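Local coordinates for protein meso-diaminopimelate dehydrogenase (Clostridium tetani, PDB 3WGY) that probably catalyses the NADP-dependent, reversible oxidative deamination of meso-diaminopimelate, here as a mutant with 4-methyl-2-oxovalerate bound, at residues Y202-E207 with I235-L240. The protein carries 6 engineered substitutions. Numbering follows the deposited sequence.
Sequences YVVPEE and ITEEEL
The Y202 ring has I235 CG2 at its edge, near the ring plane. Beyond the two segments it meets the rings of H233 and H244. Y202 CB lies 3.9 Å from I235 CD1. Here parallel strands 197-205 and 230-234 of the mixed sheet end, and the chain turns into helix 237-243. I235 N donates to V203 O at 2.9 Å, a nearly straight bond that continues the parallel pairing two residues past H233. V204 CA-H points at I235 O, with 3.4 Å from CA to O. P205 CD touches the same oxygen.

T236 is the N-cap of the helix and forms a capping box with E239. E239 N donates to T236 OG1, and T236 N donates to E239 OE2 at 2.9 Å, on the anti side of the carboxylate.

V204 spreads its two methyls under this first turn. CG1, anti to the backbone N (chi1 -178°), reaches E237 N and OE1. The V204 and E237 side chains cross at about a right angle, and E237 OE2 is held by N168 ND2 of strand 166-175. L240 also rests on that strand, at N168 and I170. V204 CG2 sits 3.7 Å from T236 O and 3.6 Å from L240 CD2.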
loop_
_atom_site.group_PDB
_atom_site.type_symbol
_atom_site.label_atom_id
_atom_site.label_comp_id
_atom_site.label_asym_id
_atom_site.label_seq_id
_atom_site.Cartn_x
_atom_site.Cartn_y
_atom_site.Cartn_z
ATOM N N TYR B 202 8.488 -5.892 -31.634
ATOM C CA TYR B 202 9.782 -6.316 -32.135
ATOM C C TYR B 202 9.420 -7.475 -33.042
ATOM O O TYR B 202 8.959 -8.520 -32.581
ATOM C CB TYR B 202 10.692 -6.757 -30.991
ATOM C CG TYR B 202 11.084 -5.611 -30.083
ATOM C CD1 TYR B 202 10.219 -5.151 -29.087
ATOM C CD2 TYR B 202 12.312 -4.961 -30.247
ATOM C CE1 TYR B 202 10.567 -4.072 -28.275
ATOM C CE2 TYR B 202 12.669 -3.885 -29.453
ATOM C CZ TYR B 202 11.795 -3.443 -28.468
ATOM O OH TYR B 202 12.155 -2.370 -27.689
ATOM N N VAL B 203 9.626 -7.276 -34.337
ATOM C CA VAL B 203 9.253 -8.274 -35.320
ATOM C C VAL B 203 10.370 -8.941 -36.105
ATOM O O VAL B 203 11.352 -8.314 -36.479
ATOM C CB VAL B 203 8.260 -7.651 -36.339
ATOM C CG1 VAL B 203 7.974 -8.623 -37.477
ATOM C CG2 VAL B 203 6.980 -7.241 -35.624
ATOM N N VAL B 204 10.194 -10.236 -36.338
ATOM C CA VAL B 204 11.122 -11.020 -37.134
ATOM C C VAL B 204 10.356 -11.173 -38.448
ATOM O O VAL B 204 9.356 -11.888 -38.513
ATOM C CB VAL B 204 11.367 -12.410 -36.525
ATOM C CG1 VAL B 204 12.377 -13.174 -37.374
ATOM C CG2 VAL B 204 11.867 -12.264 -35.090
ATOM N N PRO B 205 10.807 -10.485 -39.505
ATOM C CA PRO B 205 10.151 -10.544 -40.815
ATOM C C PRO B 205 10.521 -11.768 -41.647
ATOM O O PRO B 205 11.606 -12.327 -41.476
ATOM C CB PRO B 205 10.631 -9.262 -41.476
ATOM C CG PRO B 205 12.070 -9.227 -41.030
ATOM C CD PRO B 205 11.971 -9.576 -39.544
ATOM N N GLU B 206 9.611 -12.180 -42.530
ATOM C CA GLU B 206 9.866 -13.301 -43.438
ATOM C C GLU B 206 10.869 -12.724 -44.429
ATOM O O GLU B 206 10.909 -11.510 -44.614
ATOM C CB GLU B 206 8.599 -13.688 -44.207
ATOM C CG GLU B 206 7.421 -14.155 -43.373
ATOM C CD GLU B 206 7.617 -15.536 -42.777
ATOM O OE1 GLU B 206 8.513 -16.268 -43.232
ATOM O OE2 GLU B 206 6.860 -15.894 -41.858
ATOM N N GLU B 207 11.683 -13.559 -45.071
ATOM C CA GLU B 207 12.636 -13.009 -46.032
ATOM C C GLU B 207 11.809 -12.285 -47.092
ATOM O O GLU B 207 10.773 -12.792 -47.528
ATOM C CB GLU B 207 13.496 -14.107 -46.661
ATOM C CG GLU B 207 12.786 -15.024 -47.631
ATOM C CD GLU B 207 13.739 -16.044 -48.234
ATOM O OE1 GLU B 207 14.748 -15.630 -48.850
ATOM O OE2 GLU B 207 13.484 -17.259 -48.085
ATOM N N ILE B 235 13.946 -7.112 -35.955
ATOM C CA ILE B 235 15.097 -7.821 -35.429
ATOM C C ILE B 235 15.149 -9.247 -35.978
ATOM O O ILE B 235 14.250 -9.679 -36.693
ATOM C CB ILE B 235 15.035 -7.886 -33.880
ATOM C CG1 ILE B 235 13.800 -8.672 -33.440
ATOM C CG2 ILE B 235 14.983 -6.482 -33.291
ATOM C CD1 ILE B 235 13.757 -8.935 -31.952
ATOM N N THR B 236 16.203 -9.977 -35.630
ATOM C CA THR B 236 16.362 -11.357 -36.071
ATOM C C THR B 236 15.742 -12.301 -35.046
ATOM O O THR B 236 15.377 -11.889 -33.943
ATOM C CB THR B 236 17.837 -11.743 -36.190
ATOM O OG1 THR B 236 18.393 -11.878 -34.875
ATOM C CG2 THR B 236 18.611 -10.679 -36.963
ATOM N N GLU B 237 15.649 -13.572 -35.411
ATOM C CA GLU B 237 15.089 -14.585 -34.529
ATOM C C GLU B 237 15.966 -14.721 -33.278
ATOM O O GLU B 237 15.456 -14.883 -32.172
ATOM C CB GLU B 237 15.015 -15.925 -35.266
ATOM C CG GLU B 237 14.219 -17.006 -34.544
ATOM C CD GLU B 237 12.717 -16.778 -34.615
ATOM O OE1 GLU B 237 12.145 -16.812 -35.730
ATOM O OE2 GLU B 237 12.109 -16.564 -33.551
ATOM N N GLU B 238 17.284 -14.655 -33.465
ATOM C CA GLU B 238 18.233 -14.768 -32.360
ATOM C C GLU B 238 17.998 -13.705 -31.283
ATOM O O GLU B 238 17.902 -14.026 -30.095
ATOM C CB GLU B 238 19.674 -14.649 -32.874
ATOM C CG GLU B 238 20.698 -14.446 -31.762
ATOM C CD GLU B 238 22.132 -14.308 -32.260
ATOM O OE1 GLU B 238 22.408 -13.435 -33.108
ATOM O OE2 GLU B 238 22.997 -15.070 -31.789
ATOM N N GLU B 239 17.911 -12.444 -31.703
ATOM C CA GLU B 239 17.701 -11.339 -30.775
ATOM C C GLU B 239 16.363 -11.476 -30.071
ATOM O O GLU B 239 16.225 -11.082 -28.915
ATOM C CB GLU B 239 17.744 -10.002 -31.508
ATOM C CG GLU B 239 18.907 -9.839 -32.453
ATOM C CD GLU B 239 18.858 -8.507 -33.170
ATOM O OE1 GLU B 239 19.367 -7.508 -32.616
ATOM O OE2 GLU B 239 18.283 -8.462 -34.279
ATOM N N LEU B 240 15.372 -12.023 -30.768
ATOM C CA LEU B 240 14.064 -12.214 -30.160
ATOM C C LEU B 240 14.187 -13.215 -29.000
ATOM O O LEU B 240 13.749 -12.944 -27.880
ATOM C CB LEU B 240 13.063 -12.733 -31.197
ATOM C CG LEU B 240 11.609 -12.746 -30.726
ATOM C CD1 LEU B 240 11.218 -11.347 -30.295
ATOM C CD2 LEU B 240 10.695 -13.235 -31.838
#